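Side-chain contacts in cyclopenase asqI (Emericella nidulans, PDB 5YY3), which catalyses, with a bound zinc ion, the ring contraction of 4'-methoxycyclopenin to 4'-methoxyviridicatin in the biosynthesis of the aspoquinolone mycotoxins: residues A[307-312]-A[340-345]; A[479-482]-A[486-489]; A[229-234]-A[571-576]. All coordinates share one frame; numbering follows the deposited sequence.

Contact 1 (A[307-312]-A[340-345])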
ATOM      1  N   PHE A 307       5.100 -44.850 -18.751  1.00 31.82           N
ATOM      2  CA  PHE A 307       4.514 -45.202 -17.458  1.00 30.23           C
ATOM      3  C   PHE A 307       4.542 -46.729 -17.278  1.00 40.27           C
ATOM      4  O   PHE A 307       4.039 -47.472 -18.125  1.00 39.09           O
ATOM      5  CB  PHE A 307       3.082 -44.663 -17.325  1.00 31.82           C
ATOM      6  CG  PHE A 307       3.012 -43.192 -16.968  1.00 32.48           C
ATOM      7  CD1 PHE A 307       2.985 -42.788 -15.646  1.00 27.23           C
ATOM      8  CD2 PHE A 307       2.998 -42.220 -17.958  1.00 28.82           C
ATOM      9  CE1 PHE A 307       2.928 -41.452 -15.313  1.00 29.11           C
ATOM     10  CE2 PHE A 307       2.939 -40.877 -17.632  1.00 30.12           C
ATOM     11  CZ  PHE A 307       2.907 -40.491 -16.310  1.00 27.62           C
ATOM     12  N   GLU A 308       5.129 -47.188 -16.173  1.00 37.74           N
ATOM     13  CA  GLU A 308       5.255 -48.617 -15.910  1.00 39.72           C
ATOM     14  C   GLU A 308       3.902 -49.288 -15.768  1.00 41.92           C
ATOM     15  O   GLU A 308       2.961 -48.749 -15.176  1.00 43.30           O
ATOM     16  CB  GLU A 308       6.095 -48.887 -14.652  1.00 37.45           C
ATOM     17  CG  GLU A 308       7.568 -48.521 -14.799  1.00 36.25           C
ATOM     18  CD  GLU A 308       8.189 -49.065 -16.070  1.00 42.36           C
ATOM     19  OE1 GLU A 308       8.039 -50.280 -16.342  1.00 47.36           O
ATOM     20  OE2 GLU A 308       8.821 -48.273 -16.811  1.00 39.42           O
ATOM     21  N   THR A 309       3.839 -50.486 -16.330  1.00 48.71           N
ATOM     22  CA  THR A 309       2.659 -51.322 -16.320  1.00 47.19           C
ATOM     23  C   THR A 309       2.871 -52.375 -15.220  1.00 49.35           C
ATOM     24  O   THR A 309       3.972 -52.516 -14.684  1.00 43.71           O
ATOM     25  CB  THR A 309       2.436 -51.930 -17.752  1.00 52.41           C
ATOM     26  OG1 THR A 309       1.809 -50.948 -18.592  1.00 52.20           O
ATOM     27  CG2 THR A 309       1.578 -53.192 -17.762  1.00 56.27           C
ATOM     28  N   THR A 310       1.802 -53.062 -14.843  1.00 55.26           N
ATOM     29  CA  THR A 310       1.864 -54.203 -13.938  1.00 56.70           C
ATOM     30  C   THR A 310       2.754 -55.355 -14.460  1.00 59.63           C
ATOM     31  O   THR A 310       3.203 -56.202 -13.681  1.00 62.12           O
ATOM     32  CB  THR A 310       0.435 -54.734 -13.673  1.00 55.01           C
ATOM     33  OG1 THR A 310       0.405 -55.461 -12.443  1.00 58.52           O
ATOM     34  CG2 THR A 310      -0.053 -55.608 -14.838  1.00 54.06           C
ATOM     35  N   SER A 311       3.010 -55.394 -15.767  1.00 59.88           N
ATOM     36  CA  SER A 311       3.861 -56.442 -16.330  1.00 57.35           C
ATOM     37  C   SER A 311       5.222 -55.895 -16.787  1.00 60.61           C
ATOM     38  O   SER A 311       5.307 -55.014 -17.650  1.00 57.31           O
ATOM     39  CB  SER A 311       3.144 -57.150 -17.484  1.00 64.49           C
ATOM     40  OG  SER A 311       2.771 -56.243 -18.504  1.00 65.89           O
ATOM     41  N   LYS A 312       6.269 -56.478 -16.206  1.00 62.38           N
ATOM     42  CA  LYS A 312       7.644 -55.963 -16.194  1.00 60.21           C
ATOM     43  C   LYS A 312       8.146 -55.166 -17.408  1.00 57.46           C
ATOM     44  O   LYS A 312       8.784 -54.136 -17.239  1.00 60.98           O
ATOM     45  CB  LYS A 312       8.608 -57.140 -15.948  1.00 65.57           C
ATOM     46  CG  LYS A 312       8.555 -58.244 -17.022  1.00 71.91           C
ATOM     47  CD  LYS A 312       9.533 -59.392 -16.753  1.00 75.03           C
ATOM     48  CE  LYS A 312       9.466 -60.449 -17.864  1.00 79.37           C
ATOM     49  NZ  LYS A 312      10.401 -61.601 -17.656  1.00 73.48           N
ATOM     50  N   LYS A 340      -7.891 -49.396 -21.232  1.00 50.33           N
ATOM     51  CA  LYS A 340      -8.549 -49.937 -22.424  1.00 47.30           C
ATOM     52  C   LYS A 340      -7.725 -49.734 -23.700  1.00 52.28           C
ATOM     53  O   LYS A 340      -8.156 -50.116 -24.786  1.00 52.98           O
ATOM     54  CB  LYS A 340      -9.934 -49.297 -22.608  1.00 47.38           C
ATOM     55  CG  LYS A 340     -10.886 -49.525 -21.446  1.00 49.88           C
ATOM     56  CD  LYS A 340     -12.290 -48.971 -21.719  1.00 47.01           C
ATOM     57  CE  LYS A 340     -13.108 -49.901 -22.613  1.00 55.96           C
ATOM     58  NZ  LYS A 340     -14.581 -49.671 -22.511  1.00 63.19           N
ATOM     59  N   LEU A 341      -6.545 -49.134 -23.561  1.00 56.15           N
ATOM     60  CA  LEU A 341      -5.664 -48.842 -24.691  1.00 54.97           C
ATOM     61  C   LEU A 341      -4.346 -49.608 -24.636  1.00 54.57           C
ATOM     62  O   LEU A 341      -3.502 -49.463 -25.523  1.00 54.35           O
ATOM     63  CB  LEU A 341      -5.377 -47.346 -24.742  1.00 51.48           C
ATOM     64  CG  LEU A 341      -6.604 -46.555 -25.163  1.00 54.23           C
ATOM     65  CD1 LEU A 341      -6.367 -45.063 -25.018  1.00 53.09           C
ATOM     66  CD2 LEU A 341      -6.928 -46.933 -26.601  1.00 57.07           C
ATOM     67  N   LEU A 342      -4.172 -50.419 -23.598  1.00 49.98           N
ATOM     68  CA  LEU A 342      -2.888 -51.046 -23.339  1.00 57.95           C
ATOM     69  C   LEU A 342      -2.879 -52.521 -23.733  1.00 65.13           C
ATOM     70  O   LEU A 342      -2.022 -53.291 -23.270  1.00 65.80           O
ATOM     71  CB  LEU A 342      -2.515 -50.899 -21.861  1.00 59.96           C
ATOM     72  CG  LEU A 342      -2.492 -49.486 -21.258  1.00 56.67           C
ATOM     73  CD1 LEU A 342      -1.953 -49.521 -19.829  1.00 50.48           C
ATOM     74  CD2 LEU A 342      -1.694 -48.507 -22.107  1.00 49.85           C
ATOM     75  N   GLY A 343      -3.837 -52.898 -24.583  1.00 61.81           N
ATOM     76  CA  GLY A 343      -3.928 -54.242 -25.140  1.00 64.08           C
ATOM     77  C   GLY A 343      -3.747 -55.416 -24.190  1.00 62.85           C
ATOM     78  O   GLY A 343      -2.949 -56.319 -24.452  1.00 66.94           O
ATOM     79  N   GLY A 344      -4.481 -55.402 -23.083  1.00 63.69           N
ATOM     80  CA  GLY A 344      -4.417 -56.484 -22.116  1.00 63.45           C
ATOM     81  C   GLY A 344      -3.455 -56.239 -20.966  1.00 64.45           C
ATOM     82  O   GLY A 344      -3.142 -57.159 -20.208  1.00 69.12           O
ATOM     83  N   CYS A 345      -2.985 -55.004 -20.832  1.00 61.60           N
ATOM     84  CA  CYS A 345      -2.086 -54.653 -19.734  1.00 61.41           C
ATOM     85  C   CYS A 345      -2.689 -53.588 -18.817  1.00 54.04           C
ATOM     86  O   CYS A 345      -3.599 -52.863 -19.212  1.00 55.05           O
ATOM     87  CB  CYS A 345      -0.737 -54.183 -20.280  1.00 59.05           C
ATOM     88  SG  CYS A 345       0.442 -55.535 -20.588  1.00 67.83           S
TER
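Cys345 meets Thr309 and Ser311 where two irregular loops of the hemocyanin-type helical domain lie against each other. Residues 307-312 enter the turn of a small beta hairpin formed by strands 306-307 and 316-317, whereas 340-345 belongs to the connection from helix 335-339 to helix 349-352. Thr309 divides its labour between two branches. Its methyl CG2, placed anti to the backbone N (chi1 of OG1 -80°), faces the other loop and packs 3.6 Å from Cys345 CB, with Cys345 SG only slightly farther off. The hydroxyl, set beside its own N, turns back into the hairpin loop for a weak hydrogen bond with Lys314 O. From the facing loop, Leu342 brings CD1 to 4.2 Å from Thr309 OG1, a looser apolar touch. Cys345 is therefore held mainly by van der Waals contact. Behind it the chain passes through Gly343 and Gly344, both at positive phi, and Cys345 N closes this bend with a weak hydrogen bond to Leu342 O at 3.1 Å. Backbone bonds of Thr310 with Ser346 and of Glu308 with Asp348 continue the link between the two loops. Ser311 borders the sulfur: its OG, buried here without a hydrogen-bonding partner in the model, lies 3.2 Å from Cys345 SG.

Contact 2 (A[479-482]-A[486-489])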
ATOM      1  N   SER A 479      -5.820 -25.625 -56.311  1.00 41.56           N
ATOM      2  CA  SER A 479      -7.107 -25.440 -56.974  1.00 45.14           C
ATOM      3  C   SER A 479      -7.858 -24.292 -56.305  1.00 44.70           C
ATOM      4  O   SER A 479      -8.026 -24.284 -55.086  1.00 46.62           O
ATOM      5  CB  SER A 479      -7.942 -26.725 -56.926  1.00 46.08           C
ATOM      6  OG  SER A 479      -7.362 -27.759 -57.707  1.00 49.58           O
ATOM      7  N   PRO A 480      -8.304 -23.307 -57.091  1.00 49.85           N
ATOM      8  CA  PRO A 480      -9.067 -22.210 -56.473  1.00 47.59           C
ATOM      9  C   PRO A 480     -10.315 -22.762 -55.805  1.00 44.42           C
ATOM     10  O   PRO A 480     -10.982 -23.612 -56.389  1.00 50.42           O
ATOM     11  CB  PRO A 480      -9.432 -21.301 -57.656  1.00 44.09           C
ATOM     12  CG  PRO A 480      -8.474 -21.692 -58.760  1.00 52.82           C
ATOM     13  CD  PRO A 480      -8.168 -23.153 -58.549  1.00 44.54           C
ATOM     14  N   PRO A 481     -10.612 -22.321 -54.581  1.00 44.94           N
ATOM     15  CA  PRO A 481     -11.857 -22.819 -53.985  1.00 43.18           C
ATOM     16  C   PRO A 481     -13.052 -22.377 -54.822  1.00 40.99           C
ATOM     17  O   PRO A 481     -12.990 -21.325 -55.443  1.00 42.03           O
ATOM     18  CB  PRO A 481     -11.875 -22.186 -52.581  1.00 40.51           C
ATOM     19  CG  PRO A 481     -10.821 -21.133 -52.594  1.00 41.26           C
ATOM     20  CD  PRO A 481      -9.825 -21.491 -53.654  1.00 41.18           C
ATOM     21  N   SER A 482     -14.109 -23.181 -54.836  1.00 42.15           N
ATOM     22  CA  SER A 482     -15.308 -22.893 -55.626  1.00 43.83           C
ATOM     23  C   SER A 482     -16.544 -23.267 -54.828  1.00 39.76           C
ATOM     24  O   SER A 482     -16.433 -23.821 -53.737  1.00 44.84           O
ATOM     25  CB  SER A 482     -15.290 -23.669 -56.935  1.00 39.11           C
ATOM     26  OG  SER A 482     -15.231 -25.063 -56.667  1.00 45.83           O
ATOM     27  N   PRO A 486     -15.432 -26.284 -52.015  1.00 39.70           N
ATOM     28  CA  PRO A 486     -15.089 -25.275 -51.002  1.00 39.82           C
ATOM     29  C   PRO A 486     -13.804 -25.617 -50.246  1.00 39.34           C
ATOM     30  O   PRO A 486     -13.470 -26.798 -50.121  1.00 40.63           O
ATOM     31  CB  PRO A 486     -16.292 -25.302 -50.041  1.00 38.83           C
ATOM     32  CG  PRO A 486     -17.355 -26.080 -50.732  1.00 40.43           C
ATOM     33  CD  PRO A 486     -16.642 -27.034 -51.640  1.00 40.67           C
ATOM     34  N   GLN A 487     -13.092 -24.599 -49.767  1.00 38.43           N
ATOM     35  CA  GLN A 487     -11.999 -24.804 -48.813  1.00 36.21           C
ATOM     36  C   GLN A 487     -12.515 -24.586 -47.402  1.00 38.38           C
ATOM     37  O   GLN A 487     -13.028 -23.510 -47.082  1.00 35.69           O
ATOM     38  CB  GLN A 487     -10.835 -23.858 -49.083  1.00 37.52           C
ATOM     39  CG  GLN A 487      -9.635 -24.115 -48.194  1.00 32.44           C
ATOM     40  CD  GLN A 487      -8.429 -23.302 -48.626  1.00 29.81           C
ATOM     41  OE1 GLN A 487      -8.560 -22.360 -49.397  1.00 35.11           O
ATOM     42  NE2 GLN A 487      -7.253 -23.676 -48.152  1.00 27.57           N
ATOM     43  N   THR A 488     -12.394 -25.603 -46.559  1.00 35.06           N
ATOM     44  CA  THR A 488     -12.820 -25.475 -45.180  1.00 34.90           C
ATOM     45  C   THR A 488     -11.634 -25.480 -44.233  1.00 32.92           C
ATOM     46  O   THR A 488     -10.825 -26.382 -44.262  1.00 31.44           O
ATOM     47  CB  THR A 488     -13.777 -26.589 -44.801  1.00 38.91           C
ATOM     48  OG1 THR A 488     -15.025 -26.357 -45.465  1.00 44.05           O
ATOM     49  CG2 THR A 488     -14.007 -26.609 -43.282  1.00 38.94           C
ATOM     50  N   LEU A 489     -11.533 -24.455 -43.400  1.00 36.68           N
ATOM     51  CA  LEU A 489     -10.432 -24.347 -42.443  1.00 34.77           C
ATOM     52  C   LEU A 489     -10.967 -23.891 -41.092  1.00 27.25           C
ATOM     53  O   LEU A 489     -12.122 -23.508 -40.972  1.00 27.93           O
ATOM     54  CB  LEU A 489      -9.365 -23.387 -42.973  1.00 27.53           C
ATOM     55  CG  LEU A 489      -9.969 -22.018 -43.254  1.00 31.39           C
ATOM     56  CD1 LEU A 489      -9.552 -20.986 -42.213  1.00 30.71           C
ATOM     57  CD2 LEU A 489      -9.667 -21.559 -44.676  1.00 34.31           C
TER
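Pro481 and Pro486 bring their CA atoms within 5.0 Å as the chain folds back in a tight loop and enters strand 487-497 of the Ig-like hemocyanin domain. This loop arrives from strand 461-475, so it connects strands that are not paired with each other and is not a simple hairpin. At its neck Ser482 O approaches Pro486 N to 3.2 Å, yet the proline amide nitrogen carries no hydrogen, so the approach is not a hydrogen bond. The carbonyl oxygen instead sits over one face of the pyrrolidine ring, with CD at 3.8 Å from Ser482 O and CG and CB little farther. Within the loop, Ser482 OG accepts a hydrogen bond from Asn485 N, while Arg477 reaches both arms, through NE to Ser479 O and through NH1 to Pro486 O. Pro481 and Gln487 lie alongside one another and point the same way, their CB atoms 4.0 Å apart. With CG anti to the backbone N (chi1 -175°) and the chain extended beyond it, Gln487 carries its amide past the proline ring to where both of its polar ends are satisfied. NE2 bonds to Glu421 O, just ahead of strand 422-431; OE1 bonds to Ser475 OG and rests 4.1 Å from Pro481 CG.

Contact 3 (A[229-234]-A[571-576])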
ATOM      1  N   SER A 229      -4.438 -11.662 -12.091  1.00 21.45           N
ATOM      2  CA  SER A 229      -3.492 -11.203 -11.084  1.00 20.44           C
ATOM      3  C   SER A 229      -2.570 -10.070 -11.589  1.00 23.73           C
ATOM      4  O   SER A 229      -2.383  -9.069 -10.911  1.00 21.28           O
ATOM      5  CB  SER A 229      -2.651 -12.378 -10.595  1.00 19.36           C
ATOM      6  OG  SER A 229      -2.145 -12.112  -9.296  1.00 27.82           O
ATOM      7  N   LEU A 230      -2.005 -10.232 -12.780  1.00 23.02           N
ATOM      8  CA  LEU A 230      -1.097  -9.243 -13.330  1.00 21.76           C
ATOM      9  C   LEU A 230      -1.777  -7.901 -13.576  1.00 26.73           C
ATOM     10  O   LEU A 230      -1.133  -6.850 -13.533  1.00 27.76           O
ATOM     11  CB  LEU A 230      -0.495  -9.753 -14.636  1.00 26.05           C
ATOM     12  CG  LEU A 230       0.968 -10.175 -14.583  1.00 35.20           C
ATOM     13  CD1 LEU A 230       1.223 -10.960 -13.328  1.00 31.96           C
ATOM     14  CD2 LEU A 230       1.304 -11.000 -15.810  1.00 34.79           C
ATOM     15  N   CYS A 231      -3.077  -7.937 -13.845  1.00 21.91           N
ATOM     16  CA  CYS A 231      -3.816  -6.719 -14.136  1.00 22.35           C
ATOM     17  C   CYS A 231      -3.843  -5.791 -12.916  1.00 24.68           C
ATOM     18  O   CYS A 231      -3.805  -4.565 -13.042  1.00 23.02           O
ATOM     19  CB  CYS A 231      -5.232  -7.066 -14.593  1.00 20.62           C
ATOM     20  SG  CYS A 231      -5.288  -8.093 -16.098  1.00 20.72           S
ATOM     21  N   TRP A 232      -3.896  -6.384 -11.735  1.00 21.67           N
ATOM     22  CA  TRP A 232      -3.870  -5.598 -10.520  1.00 23.49           C
ATOM     23  C   TRP A 232      -2.452  -5.456  -9.989  1.00 23.64           C
ATOM     24  O   TRP A 232      -2.245  -4.945  -8.893  1.00 24.72           O
ATOM     25  CB  TRP A 232      -4.767  -6.234  -9.466  1.00 20.48           C
ATOM     26  CG  TRP A 232      -6.189  -6.310  -9.882  1.00 22.32           C
ATOM     27  CD1 TRP A 232      -6.846  -7.401 -10.376  1.00 19.91           C
ATOM     28  CD2 TRP A 232      -7.149  -5.247  -9.836  1.00 21.82           C
ATOM     29  NE1 TRP A 232      -8.161  -7.085 -10.631  1.00 20.04           N
ATOM     30  CE2 TRP A 232      -8.374  -5.770 -10.309  1.00 19.32           C
ATOM     31  CE3 TRP A 232      -7.093  -3.900  -9.435  1.00 24.29           C
ATOM     32  CZ2 TRP A 232      -9.540  -4.995 -10.392  1.00 22.67           C
ATOM     33  CZ3 TRP A 232      -8.256  -3.121  -9.528  1.00 19.27           C
ATOM     34  CH2 TRP A 232      -9.458  -3.675  -9.998  1.00 21.24           C
ATOM     35  N   SER A 233      -1.489  -5.934 -10.770  1.00 21.52           N
ATOM     36  CA  SER A 233      -0.074  -5.886 -10.403  1.00 25.07           C
ATOM     37  C   SER A 233       0.233  -6.737  -9.177  1.00 28.09           C
ATOM     38  O   SER A 233       1.157  -6.430  -8.437  1.00 26.88           O
ATOM     39  CB  SER A 233       0.386  -4.441 -10.156  1.00 25.67           C
ATOM     40  OG  SER A 233       0.589  -3.754 -11.386  1.00 23.84           O
ATOM     41  N   LEU A 234      -0.534  -7.812  -8.982  1.00 27.41           N
ATOM     42  CA  LEU A 234      -0.295  -8.743  -7.879  1.00 25.93           C
ATOM     43  C   LEU A 234       0.681  -9.856  -8.301  1.00 25.36           C
ATOM     44  O   LEU A 234       0.930 -10.056  -9.484  1.00 28.19           O
ATOM     45  CB  LEU A 234      -1.623  -9.335  -7.401  1.00 29.09           C
ATOM     46  CG  LEU A 234      -2.657  -8.301  -6.953  1.00 29.58           C
ATOM     47  CD1 LEU A 234      -3.973  -8.958  -6.560  1.00 22.76           C
ATOM     48  CD2 LEU A 234      -2.095  -7.506  -5.799  1.00 25.90           C
ATOM     49  N   MET A 571      -4.313  -1.991 -20.717  1.00 29.49           N
ATOM     50  CA  MET A 571      -3.237  -2.968 -20.596  1.00 23.50           C
ATOM     51  C   MET A 571      -2.969  -3.650 -21.927  1.00 27.32           C
ATOM     52  O   MET A 571      -3.898  -4.069 -22.616  1.00 25.63           O
ATOM     53  CB  MET A 571      -3.582  -3.993 -19.523  1.00 23.32           C
ATOM     54  CG  MET A 571      -2.542  -5.075 -19.311  1.00 22.38           C
ATOM     55  SD  MET A 571      -3.064  -6.152 -17.967  1.00 23.80           S
ATOM     56  CE  MET A 571      -1.838  -7.473 -18.033  1.00 21.04           C
ATOM     57  N   PRO A 572      -1.690  -3.755 -22.307  1.00 32.21           N
ATOM     58  CA  PRO A 572      -1.387  -4.342 -23.620  1.00 27.86           C
ATOM     59  C   PRO A 572      -1.480  -5.868 -23.642  1.00 27.34           C
ATOM     60  O   PRO A 572      -0.919  -6.556 -22.793  1.00 21.56           O
ATOM     61  CB  PRO A 572       0.050  -3.857 -23.903  1.00 24.62           C
ATOM     62  CG  PRO A 572       0.614  -3.509 -22.581  1.00 38.20           C
ATOM     63  CD  PRO A 572      -0.530  -3.072 -21.706  1.00 30.93           C
ATOM     64  N   PHE A 573      -2.217  -6.382 -24.626  1.00 24.55           N
ATOM     65  CA  PHE A 573      -2.307  -7.819 -24.867  1.00 22.07           C
ATOM     66  C   PHE A 573      -1.934  -8.116 -26.310  1.00 23.71           C
ATOM     67  O   PHE A 573      -1.888  -7.220 -27.141  1.00 24.04           O
ATOM     68  CB  PHE A 573      -3.715  -8.339 -24.574  1.00 23.26           C
ATOM     69  CG  PHE A 573      -4.013  -8.506 -23.112  1.00 21.13           C
ATOM     70  CD1 PHE A 573      -4.123  -7.397 -22.280  1.00 22.89           C
ATOM     71  CD2 PHE A 573      -4.214  -9.770 -22.571  1.00 22.73           C
ATOM     72  CE1 PHE A 573      -4.411  -7.540 -20.923  1.00 22.99           C
ATOM     73  CE2 PHE A 573      -4.497  -9.920 -21.219  1.00 23.25           C
ATOM     74  CZ  PHE A 573      -4.593  -8.788 -20.387  1.00 19.19           C
ATOM     75  N   VAL A 574      -1.666  -9.375 -26.614  1.00 25.54           N
ATOM     76  CA  VAL A 574      -1.433  -9.764 -27.997  1.00 23.46           C
ATOM     77  C   VAL A 574      -2.496 -10.768 -28.426  1.00 24.91           C
ATOM     78  O   VAL A 574      -2.831 -11.685 -27.668  1.00 25.10           O
ATOM     79  CB  VAL A 574      -0.029 -10.373 -28.186  1.00 22.58           C
ATOM     80  CG1 VAL A 574       0.147 -10.897 -29.612  1.00 21.04           C
ATOM     81  CG2 VAL A 574       1.042  -9.340 -27.847  1.00 27.13           C
ATOM     82  N   ALA A 575      -3.051 -10.572 -29.615  1.00 25.61           N
ATOM     83  CA  ALA A 575      -3.979 -11.533 -30.193  1.00 21.57           C
ATOM     84  C   ALA A 575      -3.244 -12.380 -31.212  1.00 24.45           C
ATOM     85  O   ALA A 575      -2.405 -11.883 -31.947  1.00 27.71           O
ATOM     86  CB  ALA A 575      -5.156 -10.845 -30.833  1.00 21.03           C
ATOM     87  N   PHE A 576      -3.567 -13.667 -31.232  1.00 21.90           N
ATOM     88  CA  PHE A 576      -2.917 -14.639 -32.087  1.00 22.72           C
ATOM     89  C   PHE A 576      -3.997 -15.433 -32.806  1.00 24.23           C
ATOM     90  O   PHE A 576      -4.983 -15.847 -32.190  1.00 24.48           O
ATOM     91  CB  PHE A 576      -2.008 -15.554 -31.251  1.00 20.35           C
ATOM     92  CG  PHE A 576      -1.649 -16.855 -31.917  1.00 22.45           C
ATOM     93  CD1 PHE A 576      -2.479 -17.964 -31.802  1.00 24.19           C
ATOM     94  CD2 PHE A 576      -0.460 -16.986 -32.615  1.00 22.20           C
ATOM     95  CE1 PHE A 576      -2.145 -19.161 -32.382  1.00 20.15           C
ATOM     96  CE2 PHE A 576      -0.117 -18.193 -33.207  1.00 22.56           C
ATOM     97  CZ  PHE A 576      -0.958 -19.277 -33.092  1.00 25.57           C
TER
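Cys231 and Met571 meet sulfur to sulfur, SG lying 3.5 Å from SD, at a buried joint between the helical hemocyanin-type domain and the Ig-like domain. The last turn of helix 210-231 supplies one side and the start of strand 571-580 the other. Met571 has CG anti to its backbone N (chi1 179°) and stays extended to the end of the chain, which carries its sulfur away from the strand and up to the helix. There Met571 SD is 3.9 Å from Cys231 CA. The terminal CE of Met571 reaches to 4.3 Å from Leu230 CB. Phe573, two residues along, adds a looser touch, Cys231 SG standing near the plane of the ring at its edge, 4.4 Å from CZ. The cysteine is thus bordered by a thioether and by an aromatic rim; across the two segments the contact is apolar, although Cys231 SG also takes part in a hydrogen bond elsewhere.

A second shell of bonds and packing surrounds both partners. Arg645, just beyond strand 636-644, hydrogen-bonds through NH1 to Cys231 O and makes a cation-pi contact with Trp232, adding a polar tie to the apolar joint. Strand 571-580 is itself held between 487-497 and 636-644, and Ala497 packs against both Met571 and Phe573. Farther out the assembly closes in, with Ala164 of a second subunit on Trp232 and Phe267 of a third on Leu230. The helix that presents Leu230 and Cys231 finishes in a Schellman motif: Ser233, at positive phi, is the C-prime residue, Ser233 N bonds weakly to Leu230 O, and Leu234 N bonds to Ser229 O at 3.0 Å.

In the fold
The three contacts sample different levels of one architecture: contact 1 joins two loops within the helical domain, contact 2 shapes a loop of the Ig-like domain, and contact 3 joins the two domains. Contacts 1 and 2 both fall, in series, within the long run of chain between the two segments of contact 3. Contacts 1 and 3 lie on opposite sides of the chain's centre, their own centres 44 Å apart. Contacts 2 and 3 share a sheet through neighbouring strands 487-497 and 571-580; their nearest atoms are about 12 Å apart. None belongs to the zinc site of His186, His190 and His218, although His218 shares helix 210-231 with Cys231.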